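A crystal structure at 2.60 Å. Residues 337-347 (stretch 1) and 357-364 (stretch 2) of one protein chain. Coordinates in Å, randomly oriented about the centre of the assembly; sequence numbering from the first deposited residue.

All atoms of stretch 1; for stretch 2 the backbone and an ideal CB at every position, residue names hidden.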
# COMPACT_ATOMS: atom_id res chain seq x y z
N GLU A 337 40.64 -12.35 -9.27
CA GLU A 337 41.62 -12.37 -8.22
C GLU A 337 41.44 -11.20 -7.28
O GLU A 337 41.57 -11.33 -6.08
CB GLU A 337 43.01 -12.35 -8.82
CG GLU A 337 43.84 -13.56 -8.50
CD GLU A 337 45.32 -13.32 -8.70
OE1 GLU A 337 45.70 -12.80 -9.77
OE2 GLU A 337 46.10 -13.66 -7.79
N PHE A 338 41.15 -10.04 -7.85
CA PHE A 338 40.98 -8.82 -7.08
C PHE A 338 39.81 -8.89 -6.11
O PHE A 338 39.94 -8.52 -4.97
CB PHE A 338 40.80 -7.66 -8.02
CG PHE A 338 40.72 -6.34 -7.34
CD1 PHE A 338 41.76 -5.89 -6.57
CD2 PHE A 338 39.61 -5.56 -7.47
CE1 PHE A 338 41.69 -4.68 -5.94
CE2 PHE A 338 39.54 -4.34 -6.85
CZ PHE A 338 40.58 -3.91 -6.09
N PHE A 339 38.68 -9.39 -6.58
CA PHE A 339 37.58 -9.72 -5.69
C PHE A 339 38.05 -10.65 -4.57
O PHE A 339 37.72 -10.44 -3.40
CB PHE A 339 36.45 -10.36 -6.49
CG PHE A 339 35.14 -10.32 -5.79
CD1 PHE A 339 34.93 -9.41 -4.78
CD2 PHE A 339 34.13 -11.20 -6.13
CE1 PHE A 339 33.72 -9.36 -4.13
CE2 PHE A 339 32.92 -11.16 -5.48
CZ PHE A 339 32.71 -10.23 -4.49
N PHE A 340 38.84 -11.68 -4.90
CA PHE A 340 39.35 -12.51 -3.82
C PHE A 340 40.32 -11.72 -2.93
O PHE A 340 40.24 -11.82 -1.70
CB PHE A 340 39.99 -13.79 -4.34
CG PHE A 340 38.98 -14.84 -4.66
CD1 PHE A 340 38.53 -15.71 -3.68
CD2 PHE A 340 38.40 -14.89 -5.92
CE1 PHE A 340 37.54 -16.66 -3.96
CE2 PHE A 340 37.44 -15.83 -6.20
CZ PHE A 340 37.00 -16.72 -5.22
N GLU A 341 41.13 -10.85 -3.50
CA GLU A 341 42.01 -10.05 -2.67
C GLU A 341 41.19 -9.19 -1.70
O GLU A 341 41.59 -8.97 -0.57
CB GLU A 341 42.94 -9.19 -3.54
CG GLU A 341 43.98 -10.01 -4.28
CD GLU A 341 44.87 -9.16 -5.16
OE1 GLU A 341 44.35 -8.50 -6.07
OE2 GLU A 341 46.10 -9.16 -4.94
N LEU A 342 40.07 -8.65 -2.18
CA LEU A 342 39.08 -8.03 -1.32
C LEU A 342 38.50 -9.11 -0.41
O LEU A 342 38.21 -8.88 0.75
CB LEU A 342 38.00 -7.33 -2.14
CG LEU A 342 38.28 -5.88 -2.58
CD1 LEU A 342 39.74 -5.49 -2.43
CD2 LEU A 342 37.80 -5.64 -4.00
N GLY A 343 38.34 -10.29 -0.99
CA GLY A 343 38.03 -11.51 -0.27
C GLY A 343 36.85 -11.73 0.65
O GLY A 343 37.05 -12.18 1.77
N LEU A 344 35.62 -11.49 0.21
CA LEU A 344 35.27 -10.87 -1.05
C LEU A 344 34.11 -9.98 -0.65
O LEU A 344 34.20 -8.76 -0.63
CB LEU A 344 34.75 -11.91 -2.03
CG LEU A 344 35.52 -13.22 -2.24
CD1 LEU A 344 34.80 -14.37 -1.56
CD2 LEU A 344 35.66 -13.50 -3.72
N TYR A 345 33.02 -10.66 -0.29
CA TYR A 345 31.90 -10.06 0.39
C TYR A 345 32.06 -10.52 1.81
O TYR A 345 32.22 -11.71 2.07
CB TYR A 345 30.58 -10.62 -0.14
CG TYR A 345 29.94 -9.84 -1.26
CD1 TYR A 345 30.06 -8.46 -1.34
CD2 TYR A 345 29.20 -10.48 -2.24
CE1 TYR A 345 29.46 -7.75 -2.36
CE2 TYR A 345 28.60 -9.78 -3.26
CZ TYR A 345 28.74 -8.42 -3.32
OH TYR A 345 28.14 -7.74 -4.34
N ASP A 346 32.05 -9.59 2.75
CA ASP A 346 32.25 -9.93 4.15
C ASP A 346 31.34 -11.11 4.43
O ASP A 346 30.17 -11.09 4.07
CB ASP A 346 31.89 -8.71 5.02
CG ASP A 346 31.45 -9.08 6.43
OD1 ASP A 346 31.81 -10.17 6.92
OD2 ASP A 346 30.72 -8.27 7.04
N PRO A 347 31.88 -12.14 5.07
CA PRO A 347 31.08 -13.35 5.29
C PRO A 347 30.07 -13.22 6.39
O PRO A 347 29.20 -14.09 6.49
CB PRO A 347 32.12 -14.42 5.64
CG PRO A 347 33.32 -13.68 6.02
CD PRO A 347 33.31 -12.35 5.36
N UNK A 357 27.23 -1.62 -0.69
CA UNK A 357 27.99 -0.60 -0.02
C UNK A 357 29.35 -1.07 0.48
O UNK A 357 30.32 -0.38 0.33
CB UNK A 357 27.17 -0.05 1.15
N UNK A 358 29.40 -2.26 1.05
CA UNK A 358 30.62 -2.81 1.60
C UNK A 358 31.73 -3.03 0.58
O UNK A 358 32.86 -2.67 0.82
CB UNK A 358 30.30 -4.14 2.29
N UNK A 359 31.38 -3.59 -0.58
CA UNK A 359 32.34 -3.77 -1.66
C UNK A 359 32.73 -2.43 -2.26
O UNK A 359 33.90 -2.23 -2.63
CB UNK A 359 31.77 -4.69 -2.74
N UNK A 360 31.78 -1.48 -2.35
CA UNK A 360 32.12 -0.13 -2.82
C UNK A 360 33.16 0.54 -1.93
O UNK A 360 34.19 1.02 -2.43
CB UNK A 360 30.86 0.74 -2.88
N UNK A 361 32.91 0.62 -0.62
CA UNK A 361 33.89 1.24 0.26
C UNK A 361 35.23 0.51 0.19
O UNK A 361 36.27 1.14 -0.01
CB UNK A 361 33.37 1.26 1.70
N UNK A 362 35.22 -0.83 0.28
CA UNK A 362 36.48 -1.58 0.13
C UNK A 362 37.24 -1.15 -1.12
O UNK A 362 38.44 -0.85 -1.06
CB UNK A 362 36.20 -3.08 0.07
N UNK A 363 36.57 -1.14 -2.28
CA UNK A 363 37.29 -0.86 -3.52
C UNK A 363 37.91 0.53 -3.45
O UNK A 363 39.09 0.73 -3.77
CB UNK A 363 36.36 -0.97 -4.73
N UNK A 364 37.11 1.52 -3.04
CA UNK A 364 37.56 2.90 -3.11
C UNK A 364 38.64 3.17 -2.07
O UNK A 364 39.71 3.71 -2.40
CB UNK A 364 36.38 3.86 -2.91

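Stretch 2 is helical throughout, its phi/psi values all close to -60/-45, and its axis crosses that of helix 337-342 at 98° with a closest approach of 11.1 Å. Side chains must therefore bridge the gap, and the direction of each CA-to-CB bond is the first evidence at each position.

Position 357 lies out of reach, with no atom of stretch 1 within 5.5 Å of its ideal CB, so stretch 1 sets no preference. The residue is Phe-357, which makes no contact here.

Position 358 points toward stretch 1, yet nothing lies within 5.5 Å of its CB. A long side chain is needed to make contact, and the backbone N of Asp-346 offers a donor; Glu or Gln would suit, and the nearby carboxylate of Asp-346 does not by itself exclude an acid. The deposited Glu-358 accepts a hydrogen bond at OE1 from Asp-346 N, 3.2 Å away, with a nearly linear N-H...O angle of 178°. The same OE1 lies at the edge of the Tyr-345 ring, near its plane.

Position 359 also points toward stretch 1. Its ideal CB is 3.9 Å from Tyr-345 CE1 and 5.3 Å from Phe-339 CE1, a largely apolar setting that would suit Ile, Leu, Val or Met. It is Ile-359, chi1 t and chi2 p; its CD1 reaches Phe-339 CE1 at 3.4 Å and Leu-342 CD2 at 4.0 Å, while its CB packs 3.8 Å from Tyr-345 CE1.

Positions 360 and 361 are out of reach and unconstrained by stretch 1; they hold Ser-360 and Tyr-361.

Position 362 points toward stretch 1, its ideal CB 4.4 Å from Leu-342 CG. Beyond that apolar start lie the carbonyl oxygens of Leu-342 and Leu-344, so a long chain ending in a donor, Lys or Arg, fits well, though Leu or Met could use the nearer part. Lys-362 donates from NZ to Leu-344 O at 3.1 Å. One turn back, Glu-358 OE2 lies 2.8 Å from Lys-362 NZ in a hydrogen-bonded salt bridge, which joins the two polar contacts into one network. A water donates to Leu-342 O at 2.9 Å and accepts a weak bond from Lys-362 NZ at 3.5 Å.

Position 363 points sideways, its ideal CB 4.9 Å from Leu-342 CD2 and 5.1 Å from Phe-338 CE2. A medium aliphatic chain suits this. Ile-363 places CG1 3.8 Å from Leu-342 CD2 and 4.4 Å from Phe-338 CE2, approaching that ring obliquely.

Position 364 is out of reach; Trp-364 bonds through NE1 elsewhere in the structure.

Stretch 2 (357-364) FEISYKIW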
# COMPACT_ATOMS: atom_id res chain seq x y z
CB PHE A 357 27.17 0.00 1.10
CG PHE A 357 25.93 0.68 0.62
CD1 PHE A 357 26.00 1.64 -0.36
CD2 PHE A 357 24.71 0.37 1.15
CE1 PHE A 357 24.86 2.26 -0.80
CE2 PHE A 357 23.57 0.99 0.71
CZ PHE A 357 23.65 1.94 -0.27
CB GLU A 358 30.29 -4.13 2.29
CG GLU A 358 31.33 -4.59 3.28
CD GLU A 358 32.09 -5.81 2.84
OE1 GLU A 358 31.61 -6.52 1.97
OE2 GLU A 358 33.17 -6.05 3.37
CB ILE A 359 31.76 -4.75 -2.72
CG1 ILE A 359 32.84 -5.19 -3.71
CG2 ILE A 359 30.62 -4.10 -3.48
CD1 ILE A 359 33.88 -6.07 -3.13
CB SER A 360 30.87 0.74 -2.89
OG SER A 360 29.90 0.19 -3.75
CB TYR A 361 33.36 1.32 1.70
CG TYR A 361 31.98 1.95 1.81
CD1 TYR A 361 31.65 3.08 1.08
CD2 TYR A 361 31.01 1.39 2.64
CE1 TYR A 361 30.39 3.64 1.18
CE2 TYR A 361 29.75 1.94 2.75
CZ TYR A 361 29.44 3.06 2.03
OH TYR A 361 28.17 3.61 2.13
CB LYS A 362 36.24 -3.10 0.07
CG LYS A 362 35.96 -3.73 1.40
CD LYS A 362 36.42 -5.17 1.48
CE LYS A 362 35.35 -6.13 0.99
NZ LYS A 362 35.21 -7.28 1.91
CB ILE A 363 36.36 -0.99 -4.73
CG1 ILE A 363 36.01 -2.44 -4.97
CG2 ILE A 363 37.01 -0.37 -5.93
CD1 ILE A 363 34.97 -2.63 -6.05
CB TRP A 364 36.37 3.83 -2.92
CG TRP A 364 35.63 4.18 -4.16
CD1 TRP A 364 34.30 4.01 -4.39
CD2 TRP A 364 36.16 4.82 -5.32
NE1 TRP A 364 33.96 4.50 -5.62
CE2 TRP A 364 35.08 5.00 -6.22
CE3 TRP A 364 37.43 5.28 -5.69
CZ2 TRP A 364 35.24 5.58 -7.48
CZ3 TRP A 364 37.59 5.87 -6.93
CH2 TRP A 364 36.50 6.02 -7.81
O HOH W 1 37.98 -8.55 3.61
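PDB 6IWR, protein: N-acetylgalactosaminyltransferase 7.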